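Local coordinates for glycoside hydrolase family protein (Novosphingobium sp. PP1Y, PDB 6Q2F) that binds a sodium ion and, as an alpha-L-rhamnosidase, probably cleaves terminal rhamnose from glycosides, at residues L128-S133 with R498-D503; L578-E583 with H601-M606. One frame throughout, in Å; residues are numbered along the deposited sequence.

Contact 1: residues L128-S133 with R498-D503. With NA (sodium ion), chain B.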
ATOM      1  N   LEU A 128       3.319 -19.837  10.439  1.00 27.00           N
ATOM      2  CA  LEU A 128       3.263 -18.763  11.426  1.00 25.82           C
ATOM      3  C   LEU A 128       4.255 -17.669  11.054  1.00 26.76           C
ATOM      4  O   LEU A 128       5.427 -17.954  10.790  1.00 20.97           O
ATOM      5  CB  LEU A 128       3.555 -19.298  12.829  1.00 25.14           C
ATOM      6  CG  LEU A 128       3.723 -18.243  13.924  1.00 28.59           C
ATOM      7  CD1 LEU A 128       2.469 -17.381  14.048  1.00 24.32           C
ATOM      8  CD2 LEU A 128       4.035 -18.903  15.264  1.00 21.40           C
ATOM      9  N   ALA A 129       3.781 -16.426  11.025  1.00 21.23           N
ATOM     10  CA  ALA A 129       4.627 -15.265  10.803  1.00 23.09           C
ATOM     11  C   ALA A 129       4.560 -14.311  11.990  1.00 29.58           C
ATOM     12  O   ALA A 129       3.583 -14.281  12.746  1.00 25.59           O
ATOM     13  CB  ALA A 129       4.209 -14.509   9.527  1.00 20.54           C
ATOM     14  N   ILE A 130       5.621 -13.522  12.138  1.00 21.95           N
ATOM     15  CA  ILE A 130       5.667 -12.431  13.103  1.00 25.68           C
ATOM     16  C   ILE A 130       6.009 -11.154  12.362  1.00 27.73           C
ATOM     17  O   ILE A 130       6.573 -11.176  11.270  1.00 23.99           O
ATOM     18  CB  ILE A 130       6.692 -12.684  14.223  1.00 23.38           C
ATOM     19  CG1 ILE A 130       8.098 -12.862  13.610  1.00 24.76           C
ATOM     20  CG2 ILE A 130       6.278 -13.894  15.013  1.00 19.93           C
ATOM     21  CD1 ILE A 130       9.214 -12.952  14.674  1.00 21.72           C
ATOM     22  N   ALA A 131       5.652 -10.027  12.971  1.00 22.27           N
ATOM     23  CA  ALA A 131       6.063  -8.743  12.433  1.00 23.78           C
ATOM     24  C   ALA A 131       7.543  -8.509  12.732  1.00 26.93           C
ATOM     25  O   ALA A 131       8.140  -9.166  13.589  1.00 28.36           O
ATOM     26  CB  ALA A 131       5.229  -7.616  13.035  1.00 22.99           C
ATOM     27  N   ALA A 132       8.131  -7.550  12.014  1.00 21.75           N
ATOM     28  CA  ALA A 132       9.560  -7.257  12.127  1.00 22.49           C
ATOM     29  C   ALA A 132       9.892  -6.341  13.306  1.00 24.68           C
ATOM     30  O   ALA A 132      11.028  -5.881  13.412  1.00 20.96           O
ATOM     31  CB  ALA A 132      10.076  -6.655  10.811  1.00 17.23           C
ATOM     32  N   SER A 133       8.941  -6.068  14.194  1.00 30.11           N
ATOM     33  CA  SER A 133       9.187  -5.229  15.359  1.00 25.26           C
ATOM     34  C   SER A 133       8.113  -5.532  16.393  1.00 29.62           C
ATOM     35  O   SER A 133       7.031  -6.009  16.042  1.00 28.34           O
ATOM     36  CB  SER A 133       9.155  -3.734  14.995  1.00 26.37           C
ATOM     37  OG  SER A 133       7.800  -3.312  14.815  1.00 33.84           O
ATOM     38  N   ARG A 498       7.782 -19.336  10.596  1.00 26.35           N
ATOM     39  CA  ARG A 498       8.337 -19.554   9.268  1.00 24.87           C
ATOM     40  C   ARG A 498       8.658 -18.261   8.557  1.00 26.78           C
ATOM     41  O   ARG A 498       9.336 -18.295   7.526  1.00 28.87           O
ATOM     42  CB  ARG A 498       7.359 -20.342   8.375  1.00 24.04           C
ATOM     43  CG  ARG A 498       6.840 -21.641   9.013  1.00 26.04           C
ATOM     44  CD  ARG A 498       8.014 -22.557   9.349  1.00 26.35           C
ATOM     45  NE  ARG A 498       8.907 -22.703   8.211  1.00 32.04           N
ATOM     46  CZ  ARG A 498       8.677 -23.502   7.172  1.00 36.82           C
ATOM     47  NH1 ARG A 498       7.560 -24.226   7.117  1.00 29.59           N
ATOM     48  NH2 ARG A 498       9.554 -23.559   6.173  1.00 30.08           N
ATOM     49  N   ALA A 499       8.151 -17.131   9.045  1.00 25.95           N
ATOM     50  CA  ALA A 499       8.211 -15.955   8.204  1.00 24.07           C
ATOM     51  C   ALA A 499       8.225 -14.697   9.032  1.00 22.07           C
ATOM     52  O   ALA A 499       7.754 -14.665  10.178  1.00 24.82           O
ATOM     53  CB  ALA A 499       7.011 -15.910   7.223  1.00 27.33           C
ATOM     54  N   LEU A 500       8.721 -13.650   8.396  1.00 25.21           N
ATOM     55  CA  LEU A 500       8.809 -12.304   8.924  1.00 21.63           C
ATOM     56  C   LEU A 500       7.915 -11.423   8.072  1.00 27.53           C
ATOM     57  O   LEU A 500       7.825 -11.616   6.859  1.00 28.84           O
ATOM     58  CB  LEU A 500      10.254 -11.808   8.836  1.00 24.08           C
ATOM     59  CG  LEU A 500      11.013 -11.151   9.970  1.00 45.54           C
ATOM     60  CD1 LEU A 500      10.754 -11.863  11.288  1.00 45.09           C
ATOM     61  CD2 LEU A 500      12.499 -11.227   9.580  1.00 35.56           C
ATOM     62  N   LEU A 501       7.255 -10.462   8.688  1.00 27.76           N
ATOM     63  CA  LEU A 501       6.430  -9.518   7.952  1.00 29.50           C
ATOM     64  C   LEU A 501       6.989  -8.126   8.186  1.00 27.65           C
ATOM     65  O   LEU A 501       7.129  -7.707   9.340  1.00 26.41           O
ATOM     66  CB  LEU A 501       4.968  -9.587   8.401  1.00 23.78           C
ATOM     67  CG  LEU A 501       4.155  -8.339   8.043  1.00 30.56           C
ATOM     68  CD1 LEU A 501       3.991  -8.252   6.537  1.00 29.15           C
ATOM     69  CD2 LEU A 501       2.772  -8.425   8.671  1.00 31.93           C
ATOM     70  N   THR A 502       7.332  -7.418   7.100  1.00 20.94           N
ATOM     71  CA  THR A 502       7.638  -5.995   7.190  1.00 25.36           C
ATOM     72  C   THR A 502       6.366  -5.265   6.776  1.00 27.73           C
ATOM     73  O   THR A 502       6.010  -5.236   5.593  1.00 28.61           O
ATOM     74  CB  THR A 502       8.847  -5.587   6.332  1.00 25.98           C
ATOM     75  OG1 THR A 502       8.616  -5.898   4.955  1.00 28.37           O
ATOM     76  CG2 THR A 502      10.119  -6.293   6.787  1.00 27.21           C
ATOM     77  N   ASP A 503       5.652  -4.750   7.772  1.00 28.45           N
ATOM     78  CA  ASP A 503       4.429  -3.990   7.571  1.00 23.95           C
ATOM     79  C   ASP A 503       4.742  -2.732   6.759  1.00 28.58           C
ATOM     80  O   ASP A 503       5.904  -2.354   6.575  1.00 26.86           O
ATOM     81  CB  ASP A 503       3.845  -3.622   8.932  1.00 22.51           C
ATOM     82  CG  ASP A 503       2.344  -3.414   8.900  1.00 29.51           C
ATOM     83  OD1 ASP A 503       1.764  -3.371   7.786  1.00 25.87           O
ATOM     84  OD2 ASP A 503       1.759  -3.282   9.992  1.00 34.63           O
TER
HETATM   85 NA    NA B1201      -0.198  -2.107   5.935  1.00 37.66          NA
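Strands 128-131 and 498-502 run parallel as neighbours in the barrel sheet, their axes 4.6 Å apart at closest approach. Leu128 O takes the first bond, from Arg498 N at 2.7 Å and nearly along its C=O axis. Ala499 N adds a weak bond to the same oxygen. Ile130 N then donates to Ala499 O, from above the carbonyl plane. Leu501 N returns the bond to Ile130 O at 2.8 Å, in plane.

Ile130 carries the outward face. From its CB, CG1 takes the crowded position between backbone N and carbonyl carbon (chi1 59°). Ile130 CG1 lies 3.7 Å from Leu500 CD1 and also rests near Ala499 O. The chain runs on extended, and Ile130 CD1, the tip, is 3.9 Å from Leu500 CD1. The two side chains lie side by side and point the same way. Helix 469-487 covers them through Tyr479, Tyr483 and Leu476.

On the inward face Ala129 CB meets Ala499 CB at 3.9 Å. Backbone bonds and aliphatic contacts thus join the strands; Asp503, just past the strand end, brings a carboxylate to the metal, with Asp503 OD1 3.0 Å from the sodium ion.

Contact 2: residues L578-E583 with H601-M606. With NA (sodium ion), chain B.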
ATOM      1  N   LEU A 578      13.991 -18.126   7.333  1.00 27.87           N
ATOM      2  CA  LEU A 578      12.704 -17.453   7.333  1.00 25.78           C
ATOM      3  C   LEU A 578      12.415 -16.870   5.950  1.00 30.21           C
ATOM      4  O   LEU A 578      13.330 -16.481   5.217  1.00 32.53           O
ATOM      5  CB  LEU A 578      12.685 -16.331   8.374  1.00 27.48           C
ATOM      6  CG  LEU A 578      12.866 -16.746   9.846  1.00 25.17           C
ATOM      7  CD1 LEU A 578      13.135 -15.534  10.744  1.00 23.60           C
ATOM      8  CD2 LEU A 578      11.604 -17.461  10.335  1.00 19.75           C
ATOM      9  N   LYS A 579      11.128 -16.802   5.605  1.00 26.50           N
ATOM     10  CA  LYS A 579      10.673 -16.038   4.449  1.00 24.73           C
ATOM     11  C   LYS A 579      10.219 -14.654   4.891  1.00 26.83           C
ATOM     12  O   LYS A 579       9.943 -14.410   6.065  1.00 27.79           O
ATOM     13  CB  LYS A 579       9.529 -16.757   3.733  1.00 27.52           C
ATOM     14  CG  LYS A 579       9.832 -18.165   3.306  1.00 46.40           C
ATOM     15  CD  LYS A 579       8.600 -18.831   2.691  1.00 62.50           C
ATOM     16  CE  LYS A 579       8.753 -20.354   2.625  1.00 71.56           C
ATOM     17  NZ  LYS A 579       8.527 -21.018   3.957  1.00 76.76           N
ATOM     18  N   VAL A 580      10.149 -13.738   3.929  1.00 21.12           N
ATOM     19  CA  VAL A 580       9.727 -12.359   4.188  1.00 17.24           C
ATOM     20  C   VAL A 580       8.476 -12.061   3.375  1.00 24.39           C
ATOM     21  O   VAL A 580       8.500 -12.151   2.139  1.00 23.86           O
ATOM     22  CB  VAL A 580      10.831 -11.352   3.858  1.00 25.79           C
ATOM     23  CG1 VAL A 580      10.381  -9.925   4.197  1.00 22.47           C
ATOM     24  CG2 VAL A 580      12.054 -11.716   4.616  1.00 25.16           C
ATOM     25  N   TYR A 581       7.386 -11.737   4.074  1.00 23.01           N
ATOM     26  CA  TYR A 581       6.259 -11.004   3.507  1.00 24.02           C
ATOM     27  C   TYR A 581       6.587  -9.516   3.557  1.00 24.96           C
ATOM     28  O   TYR A 581       6.889  -8.984   4.630  1.00 27.48           O
ATOM     29  CB  TYR A 581       4.983 -11.264   4.297  1.00 23.42           C
ATOM     30  CG  TYR A 581       4.379 -12.623   4.123  1.00 23.26           C
ATOM     31  CD1 TYR A 581       4.850 -13.707   4.833  1.00 24.08           C
ATOM     32  CD2 TYR A 581       3.292 -12.808   3.269  1.00 24.08           C
ATOM     33  CE1 TYR A 581       4.285 -14.950   4.667  1.00 21.90           C
ATOM     34  CE2 TYR A 581       2.706 -14.021   3.118  1.00 22.39           C
ATOM     35  CZ  TYR A 581       3.194 -15.095   3.809  1.00 26.21           C
ATOM     36  OH  TYR A 581       2.606 -16.313   3.625  1.00 22.40           O
ATOM     37  N   GLY A 582       6.507  -8.836   2.419  1.00 23.18           N
ATOM     38  CA  GLY A 582       7.017  -7.473   2.392  1.00 14.94           C
ATOM     39  C   GLY A 582       6.048  -6.476   1.787  1.00 25.52           C
ATOM     40  O   GLY A 582       5.812  -6.474   0.576  1.00 22.32           O
ATOM     41  N   GLU A 583       5.495  -5.615   2.635  1.00 23.51           N
ATOM     42  CA  GLU A 583       4.715  -4.490   2.160  1.00 24.91           C
ATOM     43  C   GLU A 583       5.664  -3.337   1.888  1.00 28.17           C
ATOM     44  O   GLU A 583       6.856  -3.406   2.177  1.00 26.66           O
ATOM     45  CB  GLU A 583       3.645  -4.087   3.181  1.00 18.71           C
ATOM     46  CG  GLU A 583       2.587  -5.112   3.416  1.00 28.16           C
ATOM     47  CD  GLU A 583       1.402  -4.569   4.239  1.00 33.16           C
ATOM     48  OE1 GLU A 583       1.465  -3.417   4.722  1.00 29.88           O
ATOM     49  OE2 GLU A 583       0.416  -5.310   4.391  1.00 30.45           O
ATOM     50  N   HIS A 601      13.222  -7.794  -2.908  1.00 24.58           N
ATOM     51  CA  HIS A 601      14.009  -8.766  -2.157  1.00 27.56           C
ATOM     52  C   HIS A 601      13.157  -9.705  -1.321  1.00 25.67           C
ATOM     53  O   HIS A 601      13.671 -10.712  -0.825  1.00 29.17           O
ATOM     54  CB  HIS A 601      14.998  -8.046  -1.231  1.00 27.46           C
ATOM     55  CG  HIS A 601      15.804  -6.986  -1.914  1.00 27.17           C
ATOM     56  ND1 HIS A 601      16.790  -7.280  -2.832  1.00 29.26           N
ATOM     57  CD2 HIS A 601      15.791  -5.636  -1.792  1.00 25.79           C
ATOM     58  CE1 HIS A 601      17.340  -6.155  -3.254  1.00 29.47           C
ATOM     59  NE2 HIS A 601      16.746  -5.145  -2.645  1.00 31.69           N
ATOM     60  N   ALA A 602      11.887  -9.386  -1.138  1.00 21.89           N
ATOM     61  CA  ALA A 602      11.041 -10.183  -0.270  1.00 20.47           C
ATOM     62  C   ALA A 602      10.610 -11.451  -0.990  1.00 22.21           C
ATOM     63  O   ALA A 602      10.542 -11.502  -2.219  1.00 26.41           O
ATOM     64  CB  ALA A 602       9.808  -9.390   0.172  1.00 17.01           C
ATOM     65  N   ASP A 603      10.343 -12.491  -0.210  1.00 21.71           N
ATOM     66  CA  ASP A 603       9.831 -13.734  -0.781  1.00 22.36           C
ATOM     67  C   ASP A 603       8.401 -13.574  -1.259  1.00 23.26           C
ATOM     68  O   ASP A 603       7.993 -14.200  -2.242  1.00 26.34           O
ATOM     69  CB  ASP A 603       9.903 -14.847   0.255  1.00 25.05           C
ATOM     70  CG  ASP A 603      11.313 -15.120   0.686  1.00 32.06           C
ATOM     71  OD1 ASP A 603      11.778 -14.429   1.613  1.00 30.30           O
ATOM     72  OD2 ASP A 603      11.941 -16.007   0.077  1.00 34.31           O
ATOM     73  N   ILE A 604       7.621 -12.764  -0.546  1.00 18.61           N
ATOM     74  CA  ILE A 604       6.225 -12.564  -0.901  1.00 21.45           C
ATOM     75  C   ILE A 604       5.922 -11.070  -0.893  1.00 24.87           C
ATOM     76  O   ILE A 604       5.672 -10.484   0.174  1.00 26.38           O
ATOM     77  CB  ILE A 604       5.308 -13.357   0.034  1.00 23.72           C
ATOM     78  CG1 ILE A 604       5.711 -14.833   0.001  1.00 25.37           C
ATOM     79  CG2 ILE A 604       3.882 -13.229  -0.415  1.00 20.73           C
ATOM     80  CD1 ILE A 604       5.192 -15.640   1.131  1.00 29.56           C
ATOM     81  N   PRO A 605       5.973 -10.415  -2.049  1.00 24.95           N
ATOM     82  CA  PRO A 605       5.544  -9.018  -2.125  1.00 25.89           C
ATOM     83  C   PRO A 605       4.100  -8.901  -1.679  1.00 26.46           C
ATOM     84  O   PRO A 605       3.275  -9.766  -1.967  1.00 23.04           O
ATOM     85  CB  PRO A 605       5.713  -8.675  -3.610  1.00 18.24           C
ATOM     86  CG  PRO A 605       6.749  -9.660  -4.097  1.00 23.89           C
ATOM     87  CD  PRO A 605       6.428 -10.922  -3.351  1.00 23.73           C
HETATM   88  N   MSE A 606       3.810  -7.847  -0.939  1.00 23.86           N
HETATM   89  CA  MSE A 606       2.557  -7.727  -0.254  1.00 22.98           C
HETATM   90  C   MSE A 606       2.002  -6.313  -0.356  1.00 24.38           C
HETATM   91  O   MSE A 606       2.739  -5.325  -0.336  1.00 26.97           O
HETATM   92  CB  MSE A 606       2.722  -8.121   1.236  1.00 23.74           C
HETATM   93  CG  MSE A 606       1.398  -8.249   1.954  1.00 24.61           C
HETATM   94 SE   MSE A 606       1.718  -9.095   3.659  0.84 22.31          SE
HETATM   95  CE  MSE A 606      -0.103  -9.071   4.395  1.00 20.93           C
TER
HETATM   96 NA    NA B1201      -0.198  -2.107   5.935  1.00 37.66          NA
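The Tyr581 ring carries Ile604 CD1 over one face. Ile604 CD1 sits 3.6 Å from the Tyr581 ring centroid, a CH-pi contact shifted toward the rim. Tyr581 CZ is its closest ring atom, 3.4 Å from Ile604 CD1. Ile604 CG2 lies beside CD2 and CE2. The two side chains run alongside each other. Met606, a selenomethionine, brings SE obliquely to the ring as a Met-aromatic contact; Met606 SE lies 5.2 Å from the Tyr581 centroid. The hydroxyl bonds outside the segments, to Glu127 and Arg674. An alanine in place of Tyr581 would remove the ring and the hydroxyl with its bonds to Glu127 and Arg674, and would probably loosen the packing round Ile604 CD1 and Met606 SE.

The Asp603 carboxylate extends the backbone pairing. Asp603 OD1 accepts a hydrogen bond from Val580 N at 2.9 Å, from above the carboxylate plane, and another from His574. The second Glu583 branch, OE2, lies near Met606 CE, while OE1 binds the sodium ion at 2.4 Å. Glu583 CG packs on Met606 CG where the two chains cross obliquely.

Main-chain bonds set the parallel register. Ile604 N donates in plane to Val580 O. Gly582 N meets Ile604 O from above its carbonyl plane, and Met606 N meets Gly582 O from further above (49°). Gly582 is tight: a CB there would clash with Ala602 CB, 2.8 Å away.

Tyr581, Ile604 and Met606 fill the inside of the barrel. Glu583 places the sodium site near the C-terminal ends of the strands, where the active site of such barrels lies. The ring of eight parallel strands (56-62, 85-91, 127-131, 497-502, 579-582, 604-610, 642-649, 674-677) marks a (beta/alpha)8 barrel.

Contacts 1 and 2 occupy four consecutive strands of one barrel wall, in the order 127-131, 497-502, 579-582, 604-610. Their centres are 9 Å apart. The middle strands join them: Leu500 N probably bonds to Lys579 O at 2.7 Å, and Leu500 O to Tyr581 N at 2.8 Å. Further along, Thr502 OG1 packs on Gly582 CA at 3.4 Å. Inside the barrel, Tyr581 of contact 2 also touches Ala499 and Leu501 of contact 1. Each contact gives one carboxylate to the same sodium ion, Asp503 and Glu583. Ser504, Glu586 and Glu644 complete the site. The ion therefore bridges neighbouring strand ends, where the catalytic pocket of such barrels is expected.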